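Local coordinates for peptide methionine sulfoxide reductase MSRA (PDB 4D7L), which probably repairs oxidised proteins by reducing the S-epimer of methionine sulfoxide back to methionine through thiol-disulfide exchange, at residues Pro46-His51 against Tyr207-Asp212; Pro50-Gly55 against Tyr217-Pro222; Glu77-Glu82 against Val132-Glu137; Thr111-Ile116 against Thr202-Tyr207. All blocks are in the same frame, centred on the assembly; numbering follows the deposited sequence. Where two conformers were deposited one is given.

Contact 1: residues Pro46-His51 against Tyr207-Asp212; sequences PNPQPH and YYMAED
The thioether end of Met209 lies against the ring of Pro48: its methyl CE is 3.7 Å from Pro48 CB, while SD lies 4.0 Å from Pro48 CG. The two side chains cross at about a right angle, and a bend at the last torsion of Met209 (chi3 76°) turns the methyl group onto the ring. The rigid proline gives the long, flexible methionine a fixed apolar surface to reach. Beside this patch the contact becomes polar and is bridged by water. One water accepts from the backbone N of Gln49 at 2.9 Å and donates to Asp212 OD1 at 2.7 Å, so the carboxylate holds the extended loop at one remove. Asp212 OD1 also forms a long, weak ion pair with Lys220, whose NZ bonds to Gln215 O. Further back, Met209 rests on Tyr88 and Ser90 of strand 86-94. The contact thus lays the loop that precedes strand 64-69 over strand 208-209, an outermost strand of the mixed sheet, at the protein surface.

Contact 2: residues Pro50-Gly55 against Tyr217-Pro222; sequences PHAVLG and YLHKNP
His219 reaches from helix 217-220 to the loop residues Ala52 and Val53 and carries most of the helix side of the contact. At the base, CB is 4.0 Å from Val53 CG2. Because CG stands anti to the backbone N (chi1 -179°), the ring swings outward from the helix and one face receives that same methyl. Val53 CG2 lies 3.6 Å from both CG and ND1 of His219, and 3.7 Å from the ring centroid, 21° off the normal: a CH-pi contact. On the other side of CG, CD2 of His219 meets Ala52 CB obliquely at 4.0 Å. At the tip, His219 CE1 is still 4.0 Å from Val53 CG2, and His219 NE2 lies 4.0 Å from Ala52 O. A small alanine and a branched valine suit a loop fitted beside a flat ring. Val53 and His219 also touch Trp81 of helix 73-81. The loop is an alpha turn, closed by Gly55 N to His51 O and braced by His51 ND1, which accepts from Val53 N and Leu54 N, set against the chain's last short helix.

Contact 3: residues Glu77-Glu82 against Val132-Glu137; sequences EKLFWE and VVKAME
The two crossover helices of a ferredoxin-like, split beta-alpha-beta fold, 73-81 and 128-137, pack side by side here through an aromatic ring, an alanine and the aliphatic part of a lysine. Their short segments run roughly antiparallel, at 145°, with axes 11.5 Å apart at closest approach, a wide spacing that Phe80 and Lys134 span with their length. Phe80 CZ meets Ala135 CB at 4.0 Å, the methyl approaching the rim of the ring close to in-plane; a small alanine lets the aromatic rim come close to the second helix. Next to it, Lys134 CD lies 4.1 Å from Phe80 CE1, the two side chains lying alongside but pointing opposite ways. Phe80 and Ala135 both also rest on Ile68 of strand 64-69, so this is the place where the helix pair settles on one face of the mixed sheet, and both residues are buried accordingly. Lys134, nearer the surface, begins extended but bends at chi3 (-113°) and chi4 (-86°), which turns its ammonium group across, from beside Phe80 toward Leu79. There NZ lies 4.1 Å from Leu79 CD1, a packing contact. A water donates to Leu79 O at 2.8 Å and accepts weakly from Lys134 NZ at 3.1 Å, giving the amine a polar link beside its apolar neighbours. Leu79 O is also bonded to Thr83 OG1, while its side chain touches Ala138.

Contact 4: residues Thr111-Ile116 against Thr202-Tyr207; sequences TNHTEI and TPAGEY
From His113 to Ile116 and from Ala204 to Tyr207 the two segments run in nearly the same direction, 20° apart, yet their alpha carbons approach no nearer than 8.3 Å, at Ile116 and Tyr207, so side chains make the contact. The closest pair is Ile116 CG2 with Tyr207 CE1 at 3.7 Å. That methyl approaches the ring obliquely and also lies 3.9 Å from Tyr207 CD1, and Ile116 CB is 4.0 Å from Tyr207 CE1. A chi1 of 164° extends the tyrosine away from its own N, which throws the ring across toward the strand. A beta-branched isoleucine suits a buried strand position, and the tyrosine offers it apolar ring carbons while its hydroxyl bonds to Ser90 OG. At the other end His113 CE1 meets Ala204 CB at 4.1 Å, so that the alanine abuts the imidazole edge-on. The imidazole is tethered beyond this contact, its NE2 bonded to Thr98 O. Just before the strand, Thr111 OG1 accepts from His113 N at 3.0 Å with an angle of 163°, which makes an ST turn. Backbone bonds tie Ile116 to Gly92 and Ala204 to Gly96. The loop leading into edge strand 208-209 thus covers the start of strand 114-121, an inner strand of the ferredoxin-like sheet.

Contacts 1 and 2 lie at the surface and start from the same loop: residues 46-51 meet strand 208-209, and the continuation 50-55 meets helix 217-220. Contacts 3 and 4 are partly buried, on opposite sides of the chain's centre, and do not touch; each adjoins the mixed sheet, one through a helix pair and the other through a strand and a loop. Tyr207 lies in the segments of both 1 and 4 but packs only in contact 4. Contacts 1 and 3 each contain a water bridge of their own, beside apolar packing, whereas contacts 2 and 4 rely on direct side-chain packing alone: exposed residues and a CH-pi contact in 2, more deeply placed ones in 4.

Contact 1: residues Pro46-His51 against Tyr207-Asp212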
loop_
_atom_site.group_PDB
_atom_site.type_symbol
_atom_site.label_atom_id
_atom_site.label_comp_id
_atom_site.label_asym_id
_atom_site.label_seq_id
_atom_site.Cartn_x
_atom_site.Cartn_y
_atom_site.Cartn_z
ATOM N N PRO A 46 -18.514 -0.336 -4.173
ATOM C CA PRO A 46 -18.812 -1.473 -5.049
ATOM C C PRO A 46 -18.595 -1.172 -6.535
ATOM O O PRO A 46 -18.295 -2.092 -7.295
ATOM C CB PRO A 46 -20.291 -1.741 -4.772
ATOM C CG PRO A 46 -20.834 -0.422 -4.313
ATOM C CD PRO A 46 -19.715 0.204 -3.525
ATOM N N ASN A 47 -18.698 0.095 -6.920
ATOM C CA ASN A 47 -18.581 0.481 -8.317
ATOM C C ASN A 47 -17.573 1.615 -8.541
ATOM O O ASN A 47 -17.952 2.754 -8.727
ATOM C CB ASN A 47 -19.961 0.840 -8.853
ATOM C CG ASN A 47 -20.887 -0.376 -8.888
ATOM O OD1 ASN A 47 -20.478 -1.463 -9.300
ATOM N ND2 ASN A 47 -22.112 -0.211 -8.404
ATOM N N PRO A 48 -16.280 1.294 -8.463
ATOM C CA PRO A 48 -15.209 2.288 -8.620
ATOM C C PRO A 48 -15.278 2.960 -9.991
ATOM O O PRO A 48 -15.679 2.334 -10.967
ATOM C CB PRO A 48 -13.933 1.461 -8.493
ATOM C CG PRO A 48 -14.356 0.068 -8.869
ATOM C CD PRO A 48 -15.752 -0.079 -8.373
ATOM N N GLN A 49 -14.917 4.232 -10.052
ATOM C CA GLN A 49 -14.910 4.959 -11.310
ATOM C C GLN A 49 -13.547 4.765 -11.955
ATOM O O GLN A 49 -12.584 4.432 -11.269
ATOM C CB GLN A 49 -15.196 6.446 -11.077
ATOM C CG GLN A 49 -16.556 6.703 -10.479
ATOM C CD GLN A 49 -17.670 6.199 -11.386
ATOM O OE1 GLN A 49 -17.838 6.675 -12.514
ATOM N NE2 GLN A 49 -18.421 5.209 -10.906
ATOM N N PRO A 50 -13.461 4.956 -13.276
ATOM C CA PRO A 50 -12.172 4.878 -13.964
ATOM C C PRO A 50 -11.140 5.780 -13.321
ATOM O O PRO A 50 -11.493 6.858 -12.832
ATOM C CB PRO A 50 -12.501 5.357 -15.378
ATOM C CG PRO A 50 -13.934 5.001 -15.567
ATOM C CD PRO A 50 -14.574 5.197 -14.215
ATOM N N HIS A 51 -9.899 5.309 -13.290
ATOM C CA HIS A 51 -8.763 6.022 -12.709
ATOM C C HIS A 51 -8.729 7.473 -13.221
ATOM O O HIS A 51 -8.796 7.711 -14.428
ATOM C CB HIS A 51 -7.471 5.298 -13.088
ATOM C CG HIS A 51 -6.282 5.649 -12.245
ATOM N ND1 HIS A 51 -5.514 6.774 -12.474
ATOM C CD2 HIS A 51 -5.676 4.974 -11.240
ATOM C CE1 HIS A 51 -4.509 6.797 -11.614
ATOM N NE2 HIS A 51 -4.592 5.722 -10.845
ATOM N N TYR A 207 -8.118 -7.854 -0.584
ATOM C CA TYR A 207 -7.875 -6.418 -0.573
ATOM C C TYR A 207 -9.209 -5.692 -0.661
ATOM O O TYR A 207 -10.085 -6.100 -1.426
ATOM C CB TYR A 207 -6.968 -6.040 -1.753
ATOM C CG TYR A 207 -6.914 -4.580 -2.133
ATOM C CD1 TYR A 207 -6.122 -3.690 -1.408
ATOM C CD2 TYR A 207 -7.588 -4.101 -3.276
ATOM C CE1 TYR A 207 -6.024 -2.345 -1.770
ATOM C CE2 TYR A 207 -7.497 -2.738 -3.648
ATOM C CZ TYR A 207 -6.708 -1.886 -2.897
ATOM O OH TYR A 207 -6.595 -0.562 -3.258
ATOM N N TYR A 208 -9.353 -4.614 0.109
ATOM C CA TYR A 208 -10.604 -3.857 0.158
ATOM C C TYR A 208 -10.362 -2.428 -0.278
ATOM O O TYR A 208 -9.526 -1.747 0.309
ATOM C CB TYR A 208 -11.185 -3.863 1.590
ATOM C CG TYR A 208 -11.414 -5.252 2.123
ATOM C CD1 TYR A 208 -12.494 -6.022 1.661
ATOM C CD2 TYR A 208 -10.560 -5.804 3.081
ATOM C CE1 TYR A 208 -12.731 -7.309 2.148
ATOM C CE2 TYR A 208 -10.787 -7.101 3.566
ATOM C CZ TYR A 208 -11.867 -7.837 3.101
ATOM O OH TYR A 208 -12.093 -9.108 3.601
ATOM N N MET A 209 -11.080 -1.973 -1.296
ATOM C CA MET A 209 -10.891 -0.602 -1.760
ATOM C C MET A 209 -11.392 0.404 -0.755
ATOM O O MET A 209 -12.451 0.210 -0.168
ATOM C CB MET A 209 -11.613 -0.359 -3.088
ATOM C CG MET A 209 -11.092 -1.125 -4.269
ATOM S SD MET A 209 -11.947 -0.562 -5.774
ATOM C CE MET A 209 -11.159 1.000 -6.101
ATOM N N ALA A 210 -10.652 1.506 -0.603
ATOM C CA ALA A 210 -11.103 2.643 0.186
ATOM C C ALA A 210 -12.214 3.401 -0.552
ATOM O O ALA A 210 -12.409 3.199 -1.750
ATOM C CB ALA A 210 -9.918 3.574 0.489
ATOM N N GLU A 211 -12.905 4.291 0.164
ATOM C CA GLU A 211 -13.937 5.145 -0.400
ATOM C C GLU A 211 -13.468 5.876 -1.657
ATOM O O GLU A 211 -12.281 6.125 -1.831
ATOM C CB GLU A 211 -14.383 6.191 0.646
ATOM C CG GLU A 211 -15.193 5.596 1.827
ATOM C CD GLU A 211 -14.317 5.033 2.967
ATOM O OE1 GLU A 211 -13.095 4.822 2.785
ATOM O OE2 GLU A 211 -14.872 4.801 4.057
ATOM N N ASP A 212 -14.409 6.228 -2.521
ATOM C CA ASP A 212 -14.103 6.933 -3.774
ATOM C C ASP A 212 -13.228 8.191 -3.613
ATOM O O ASP A 212 -12.350 8.482 -4.442
ATOM C CB ASP A 212 -15.425 7.308 -4.460
ATOM C CG ASP A 212 -15.216 8.039 -5.782
ATOM O OD1 ASP A 212 -14.698 7.419 -6.741
ATOM O OD2 ASP A 212 -15.572 9.233 -5.851
HETATM O O HOH W 1 -13.456 5.268 -7.777
#

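Contact 2: residues Pro50-Gly55 against Tyr217-Pro222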
loop_
_atom_site.group_PDB
_atom_site.type_symbol
_atom_site.label_atom_id
_atom_site.label_comp_id
_atom_site.label_asym_id
_atom_site.label_seq_id
_atom_site.Cartn_x
_atom_site.Cartn_y
_atom_site.Cartn_z
ATOM N N PRO A 50 -13.461 4.956 -13.276
ATOM C CA PRO A 50 -12.172 4.878 -13.964
ATOM C C PRO A 50 -11.140 5.780 -13.321
ATOM O O PRO A 50 -11.493 6.858 -12.832
ATOM C CB PRO A 50 -12.501 5.357 -15.378
ATOM C CG PRO A 50 -13.934 5.001 -15.567
ATOM C CD PRO A 50 -14.574 5.197 -14.215
ATOM N N HIS A 51 -9.899 5.309 -13.290
ATOM C CA HIS A 51 -8.763 6.022 -12.709
ATOM C C HIS A 51 -8.729 7.473 -13.221
ATOM O O HIS A 51 -8.796 7.711 -14.428
ATOM C CB HIS A 51 -7.471 5.298 -13.088
ATOM C CG HIS A 51 -6.282 5.649 -12.245
ATOM N ND1 HIS A 51 -5.514 6.774 -12.474
ATOM C CD2 HIS A 51 -5.676 4.974 -11.240
ATOM C CE1 HIS A 51 -4.509 6.797 -11.614
ATOM N NE2 HIS A 51 -4.592 5.722 -10.845
ATOM N N ALA A 52 -8.613 8.427 -12.300
ATOM C CA ALA A 52 -8.699 9.848 -12.638
ATOM C C ALA A 52 -7.580 10.310 -13.568
ATOM O O ALA A 52 -7.719 11.315 -14.274
ATOM C CB ALA A 52 -8.712 10.693 -11.357
ATOM N N VAL A 53 -6.457 9.598 -13.565
ATOM C CA VAL A 53 -5.346 9.981 -14.455
ATOM C C VAL A 53 -5.207 9.006 -15.630
ATOM O O VAL A 53 -5.041 9.393 -16.788
ATOM C CB VAL A 53 -4.014 10.025 -13.660
ATOM C CG1 VAL A 53 -2.870 10.493 -14.568
ATOM C CG2 VAL A 53 -4.163 10.985 -12.463
ATOM N N LEU A 54 -5.261 7.722 -15.305
ATOM C CA LEU A 54 -4.980 6.675 -16.286
ATOM C C LEU A 54 -6.219 6.274 -17.100
ATOM O O LEU A 54 -6.104 5.711 -18.190
ATOM C CB LEU A 54 -4.391 5.453 -15.571
ATOM C CG LEU A 54 -3.084 5.644 -14.802
ATOM C CD1 LEU A 54 -2.622 4.338 -14.123
ATOM C CD2 LEU A 54 -1.993 6.170 -15.725
ATOM N N GLY A 55 -7.401 6.559 -16.563
ATOM C CA GLY A 55 -8.647 6.317 -17.279
ATOM C C GLY A 55 -9.060 4.849 -17.312
ATOM O O GLY A 55 -9.964 4.467 -18.059
ATOM N N TYR A 217 -6.638 10.701 -4.737
ATOM C CA TYR A 217 -6.911 11.877 -3.918
ATOM C C TYR A 217 -6.076 13.106 -4.297
ATOM O O TYR A 217 -6.597 14.221 -4.410
ATOM C CB TYR A 217 -6.663 11.538 -2.438
ATOM C CG TYR A 217 -6.865 12.713 -1.518
ATOM C CD1 TYR A 217 -8.138 13.147 -1.186
ATOM C CD2 TYR A 217 -5.766 13.387 -0.957
ATOM C CE1 TYR A 217 -8.324 14.234 -0.331
ATOM C CE2 TYR A 217 -5.947 14.474 -0.103
ATOM C CZ TYR A 217 -7.227 14.891 0.205
ATOM O OH TYR A 217 -7.411 15.967 1.049
ATOM N N LEU A 218 -4.778 12.901 -4.474
ATOM C CA LEU A 218 -3.886 14.026 -4.710
ATOM C C LEU A 218 -4.109 14.647 -6.078
ATOM O O LEU A 218 -3.840 15.833 -6.276
ATOM C CB LEU A 218 -2.438 13.584 -4.565
ATOM C CG LEU A 218 -2.080 13.146 -3.147
ATOM C CD1 LEU A 218 -0.613 12.731 -3.112
ATOM C CD2 LEU A 218 -2.379 14.267 -2.126
ATOM N N HIS A 219 -4.603 13.861 -7.029
ATOM C CA HIS A 219 -4.963 14.433 -8.327
ATOM C C HIS A 219 -6.272 15.234 -8.243
ATOM O O HIS A 219 -6.381 16.339 -8.785
ATOM C CB HIS A 219 -5.095 13.342 -9.393
ATOM C CG HIS A 219 -5.437 13.888 -10.750
ATOM N ND1 HIS A 219 -4.485 14.425 -11.589
ATOM C CD2 HIS A 219 -6.626 14.051 -11.370
ATOM C CE1 HIS A 219 -5.073 14.864 -12.691
ATOM N NE2 HIS A 219 -6.374 14.641 -12.586
ATOM N N LYS A 220 -7.276 14.656 -7.592
ATOM C CA LYS A 220 -8.585 15.289 -7.461
ATOM C C LYS A 220 -8.526 16.542 -6.605
ATOM O O LYS A 220 -9.287 17.478 -6.825
ATOM C CB LYS A 220 -9.597 14.315 -6.835
ATOM C CG LYS A 220 -9.959 13.119 -7.720
ATOM C CD LYS A 220 -10.730 12.074 -6.911
ATOM C CE LYS A 220 -11.136 10.874 -7.752
ATOM N NZ LYS A 220 -11.722 9.818 -6.847
ATOM N N ASN A 221 -7.661 16.537 -5.593
ATOM C CA ASN A 221 -7.560 17.686 -4.708
ATOM C C ASN A 221 -6.117 18.159 -4.629
ATOM O O ASN A 221 -5.361 17.758 -3.742
ATOM C CB ASN A 221 -8.090 17.344 -3.312
ATOM C CG ASN A 221 -7.956 18.501 -2.357
ATOM O OD1 ASN A 221 -7.853 19.666 -2.782
ATOM N ND2 ASN A 221 -7.959 18.206 -1.061
ATOM N N PRO A 222 -5.733 19.037 -5.558
ATOM C CA PRO A 222 -4.363 19.544 -5.620
ATOM C C PRO A 222 -3.995 20.415 -4.407
ATOM O O PRO A 222 -2.822 20.759 -4.247
ATOM C CB PRO A 222 -4.337 20.329 -6.934
ATOM C CG PRO A 222 -5.742 20.576 -7.285
ATOM C CD PRO A 222 -6.554 19.492 -6.688
#

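Contact 3: residues Glu77-Glu82 against Val132-Glu137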
loop_
_atom_site.group_PDB
_atom_site.type_symbol
_atom_site.label_atom_id
_atom_site.label_comp_id
_atom_site.label_asym_id
_atom_site.label_seq_id
_atom_site.Cartn_x
_atom_site.Cartn_y
_atom_site.Cartn_z
ATOM N N GLU A 77 0.147 6.168 -3.946
ATOM C CA GLU A 77 -0.607 5.865 -5.170
ATOM C C GLU A 77 -0.096 6.705 -6.338
ATOM O O GLU A 77 0.018 6.216 -7.467
ATOM C CB GLU A 77 -2.121 6.106 -5.007
ATOM C CG GLU A 77 -2.906 5.295 -6.093
ATOM C CD GLU A 77 -4.333 5.787 -6.381
ATOM O OE1 GLU A 77 -4.863 6.660 -5.652
ATOM O OE2 GLU A 77 -4.936 5.283 -7.354
ATOM N N LYS A 78 0.180 7.973 -6.058
ATOM C CA LYS A 78 0.678 8.899 -7.091
ATOM C C LYS A 78 2.018 8.408 -7.641
ATOM O O LYS A 78 2.247 8.420 -8.860
ATOM C CB LYS A 78 0.789 10.326 -6.522
ATOM C CG LYS A 78 1.284 11.420 -7.513
ATOM C CD LYS A 78 1.162 12.794 -6.824
ATOM C CE LYS A 78 1.830 13.965 -7.560
ATOM N NZ LYS A 78 1.825 13.882 -9.034
ATOM N N LEU A 79 2.894 7.970 -6.744
ATOM C CA LEU A 79 4.198 7.424 -7.135
ATOM C C LEU A 79 4.040 6.312 -8.159
ATOM O O LEU A 79 4.743 6.255 -9.184
ATOM C CB LEU A 79 4.927 6.876 -5.899
ATOM C CG LEU A 79 6.267 6.200 -6.197
ATOM C CD1 LEU A 79 7.320 7.281 -6.488
ATOM C CD2 LEU A 79 6.676 5.292 -5.057
ATOM N N PHE A 80 3.096 5.422 -7.895
ATOM C CA PHE A 80 2.948 4.289 -8.799
ATOM C C PHE A 80 2.136 4.586 -10.057
ATOM O O PHE A 80 2.505 4.086 -11.128
ATOM C CB PHE A 80 2.367 3.087 -8.034
ATOM C CG PHE A 80 3.389 2.427 -7.158
ATOM C CD1 PHE A 80 4.415 1.688 -7.740
ATOM C CD2 PHE A 80 3.378 2.600 -5.778
ATOM C CE1 PHE A 80 5.411 1.109 -6.958
ATOM C CE2 PHE A 80 4.367 2.006 -4.971
ATOM C CZ PHE A 80 5.388 1.268 -5.565
ATOM N N TRP A 81 1.090 5.421 -10.004
ATOM C CA TRP A 81 0.363 5.646 -11.266
ATOM C C TRP A 81 1.227 6.445 -12.233
ATOM O O TRP A 81 0.999 6.417 -13.440
ATOM C CB TRP A 81 -1.033 6.318 -11.091
ATOM C CG TRP A 81 -1.090 7.813 -10.862
ATOM C CD1 TRP A 81 -0.672 8.816 -11.710
ATOM C CD2 TRP A 81 -1.735 8.463 -9.763
ATOM N NE1 TRP A 81 -0.953 10.059 -11.151
ATOM C CE2 TRP A 81 -1.616 9.862 -9.962
ATOM C CE3 TRP A 81 -2.391 7.991 -8.610
ATOM C CZ2 TRP A 81 -2.115 10.798 -9.040
ATOM C CZ3 TRP A 81 -2.882 8.919 -7.686
ATOM C CH2 TRP A 81 -2.754 10.310 -7.915
ATOM N N GLU A 82 2.228 7.145 -11.710
ATOM C CA GLU A 82 3.156 7.880 -12.579
ATOM C C GLU A 82 4.317 7.027 -13.079
ATOM O O GLU A 82 5.156 7.499 -13.837
ATOM C CB GLU A 82 3.686 9.115 -11.843
ATOM C CG GLU A 82 2.565 10.172 -11.684
ATOM C CD GLU A 82 3.008 11.462 -11.011
ATOM O OE1 GLU A 82 4.125 11.497 -10.438
ATOM O OE2 GLU A 82 2.208 12.430 -11.039
ATOM N N VAL A 132 9.129 -3.808 -6.881
ATOM C CA VAL A 132 9.575 -4.022 -5.496
ATOM C C VAL A 132 10.705 -3.059 -5.145
ATOM O O VAL A 132 10.708 -2.436 -4.071
ATOM C CB VAL A 132 10.027 -5.497 -5.244
ATOM C CG1 VAL A 132 10.682 -5.638 -3.867
ATOM C CG2 VAL A 132 8.831 -6.458 -5.356
ATOM N N VAL A 133 11.656 -2.907 -6.058
ATOM C CA VAL A 133 12.785 -1.995 -5.825
ATOM C C VAL A 133 12.278 -0.560 -5.673
ATOM O O VAL A 133 12.714 0.180 -4.773
ATOM C CB VAL A 133 13.824 -2.076 -6.975
ATOM C CG1 VAL A 133 14.810 -0.906 -6.911
ATOM C CG2 VAL A 133 14.567 -3.415 -6.929
ATOM N N LYS A 134 11.331 -0.174 -6.525
ATOM C CA LYS A 134 10.790 1.180 -6.450
ATOM C C LYS A 134 10.131 1.431 -5.095
ATOM O O LYS A 134 10.330 2.476 -4.488
ATOM C CB LYS A 134 9.773 1.434 -7.559
ATOM C CG LYS A 134 9.424 2.912 -7.677
ATOM C CD LYS A 134 8.478 3.153 -8.821
ATOM C CE LYS A 134 9.132 3.950 -9.921
ATOM N NZ LYS A 134 9.016 5.415 -9.676
ATOM N N ALA A 135 9.354 0.465 -4.622
ATOM C CA ALA A 135 8.754 0.574 -3.289
ATOM C C ALA A 135 9.814 0.694 -2.191
ATOM O O ALA A 135 9.703 1.543 -1.301
ATOM C CB ALA A 135 7.879 -0.603 -3.014
ATOM N N MET A 136 10.822 -0.177 -2.235
ATOM C CA MET A 136 11.892 -0.169 -1.229
ATOM C C MET A 136 12.598 1.189 -1.179
ATOM O O MET A 136 12.910 1.702 -0.099
ATOM C CB MET A 136 12.922 -1.276 -1.503
ATOM C CG MET A 136 12.502 -2.639 -0.960
ATOM S SD MET A 136 12.370 -2.685 0.848
ATOM C CE MET A 136 14.080 -2.860 1.350
ATOM N N GLU A 137 12.851 1.770 -2.344
ATOM C CA GLU A 137 13.613 3.016 -2.411
ATOM C C GLU A 137 12.739 4.237 -2.110
ATOM O O GLU A 137 13.240 5.358 -1.977
ATOM C CB GLU A 137 14.288 3.144 -3.780
ATOM C CG GLU A 137 15.327 2.040 -4.016
ATOM C CD GLU A 137 16.109 2.195 -5.313
ATOM O OE1 GLU A 137 15.655 2.937 -6.202
ATOM O OE2 GLU A 137 17.187 1.572 -5.436
HETATM O O HOH W 2 6.986 7.751 -10.098
#

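Contact 4: residues Thr111-Ile116 against Thr202-Tyr207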
loop_
_atom_site.group_PDB
_atom_site.type_symbol
_atom_site.label_atom_id
_atom_site.label_comp_id
_atom_site.label_asym_id
_atom_site.label_seq_id
_atom_site.Cartn_x
_atom_site.Cartn_y
_atom_site.Cartn_z
ATOM N N THR A 111 -8.457 -2.789 12.898
ATOM C CA THR A 111 -8.721 -3.717 11.804
ATOM C C THR A 111 -7.505 -4.567 11.469
ATOM O O THR A 111 -7.631 -5.545 10.752
ATOM C CB THR A 111 -9.116 -2.996 10.489
ATOM O OG1 THR A 111 -7.954 -2.352 9.937
ATOM C CG2 THR A 111 -10.268 -1.966 10.695
ATOM N N ASN A 112 -6.339 -4.134 11.952
ATOM C CA ASN A 112 -5.018 -4.700 11.625
ATOM C C ASN A 112 -4.581 -4.527 10.173
ATOM O O ASN A 112 -3.488 -4.960 9.804
ATOM C CB ASN A 112 -4.952 -6.190 12.011
ATOM C CG ASN A 112 -4.940 -6.392 13.518
ATOM O OD1 ASN A 112 -4.691 -5.443 14.273
ATOM N ND2 ASN A 112 -5.186 -7.634 13.969
ATOM N N HIS A 113 -5.387 -3.864 9.347
ATOM C CA HIS A 113 -4.966 -3.647 7.963
ATOM C C HIS A 113 -3.865 -2.601 7.812
ATOM O O HIS A 113 -3.665 -1.737 8.674
ATOM C CB HIS A 113 -6.137 -3.198 7.077
ATOM C CG HIS A 113 -7.154 -4.261 6.824
ATOM N ND1 HIS A 113 -6.875 -5.399 6.101
ATOM C CD2 HIS A 113 -8.463 -4.348 7.181
ATOM C CE1 HIS A 113 -7.965 -6.147 6.030
ATOM N NE2 HIS A 113 -8.941 -5.531 6.671
ATOM N N THR A 114 -3.115 -2.667 6.722
ATOM C CA THR A 114 -2.209 -1.567 6.431
ATOM C C THR A 114 -2.698 -0.877 5.159
ATOM O O THR A 114 -3.439 -1.460 4.356
ATOM C CB THR A 114 -0.743 -2.025 6.297
ATOM O OG1 THR A 114 0.122 -0.885 6.410
ATOM C CG2 THR A 114 -0.493 -2.732 4.959
ATOM N N GLU A 115 -2.304 0.381 5.004
ATOM C CA GLU A 115 -2.691 1.182 3.849
ATOM C C GLU A 115 -1.927 0.686 2.634
ATOM O O GLU A 115 -0.694 0.699 2.622
ATOM C CB GLU A 115 -2.430 2.670 4.094
ATOM C CG GLU A 115 -3.388 3.250 5.141
ATOM C CD GLU A 115 -3.351 4.776 5.224
ATOM O OE1 GLU A 115 -2.613 5.426 4.442
ATOM O OE2 GLU A 115 -4.059 5.314 6.106
ATOM N N ILE A 116 -2.681 0.268 1.626
ATOM C CA ILE A 116 -2.145 -0.451 0.472
ATOM C C ILE A 116 -2.484 0.236 -0.829
ATOM O O ILE A 116 -3.605 0.731 -1.000
ATOM C CB ILE A 116 -2.707 -1.895 0.420
ATOM C CG1 ILE A 116 -2.124 -2.720 1.575
ATOM C CG2 ILE A 116 -2.454 -2.575 -0.954
ATOM C CD1 ILE A 116 -0.607 -3.004 1.426
ATOM N N THR A 202 -3.014 -13.512 3.821
ATOM C CA THR A 202 -3.278 -12.572 4.925
ATOM C C THR A 202 -4.537 -13.014 5.662
ATOM O O THR A 202 -5.308 -13.812 5.131
ATOM C CB THR A 202 -3.470 -11.134 4.441
ATOM O OG1 THR A 202 -4.632 -11.080 3.592
ATOM C CG2 THR A 202 -2.223 -10.649 3.687
ATOM N N PRO A 203 -4.749 -12.525 6.896
ATOM C CA PRO A 203 -5.911 -13.053 7.638
ATOM C C PRO A 203 -7.255 -12.871 6.911
ATOM O O PRO A 203 -8.021 -13.832 6.833
ATOM C CB PRO A 203 -5.882 -12.257 8.956
ATOM C CG PRO A 203 -4.386 -11.965 9.153
ATOM C CD PRO A 203 -3.883 -11.675 7.736
ATOM N N ALA A 204 -7.534 -11.690 6.363
ATOM C CA ALA A 204 -8.783 -11.520 5.639
ATOM C C ALA A 204 -8.692 -12.179 4.283
ATOM O O ALA A 204 -9.705 -12.562 3.724
ATOM C CB ALA A 204 -9.131 -10.046 5.483
ATOM N N GLY A 205 -7.481 -12.304 3.752
ATOM C CA GLY A 205 -7.285 -12.968 2.470
ATOM C C GLY A 205 -7.663 -12.150 1.238
ATOM O O GLY A 205 -7.641 -12.672 0.121
ATOM N N GLU A 206 -7.954 -10.865 1.421
ATOM C CA GLU A 206 -8.497 -10.017 0.338
ATOM C C GLU A 206 -8.013 -8.612 0.501
ATOM O O GLU A 206 -7.608 -8.208 1.595
ATOM C CB GLU A 206 -10.044 -9.960 0.346
ATOM C CG GLU A 206 -10.760 -11.264 0.234
ATOM C CD GLU A 206 -12.266 -11.078 0.294
ATOM O OE1 GLU A 206 -12.757 -10.020 -0.151
ATOM O OE2 GLU A 206 -12.957 -11.979 0.810
ATOM N N TYR A 207 -8.118 -7.854 -0.584
ATOM C CA TYR A 207 -7.875 -6.418 -0.573
ATOM C C TYR A 207 -9.209 -5.692 -0.661
ATOM O O TYR A 207 -10.085 -6.100 -1.426
ATOM C CB TYR A 207 -6.968 -6.040 -1.753
ATOM C CG TYR A 207 -6.914 -4.580 -2.133
ATOM C CD1 TYR A 207 -6.122 -3.690 -1.408
ATOM C CD2 TYR A 207 -7.588 -4.101 -3.276
ATOM C CE1 TYR A 207 -6.024 -2.345 -1.770
ATOM C CE2 TYR A 207 -7.497 -2.738 -3.648
ATOM C CZ TYR A 207 -6.708 -1.886 -2.897
ATOM O OH TYR A 207 -6.595 -0.562 -3.258
#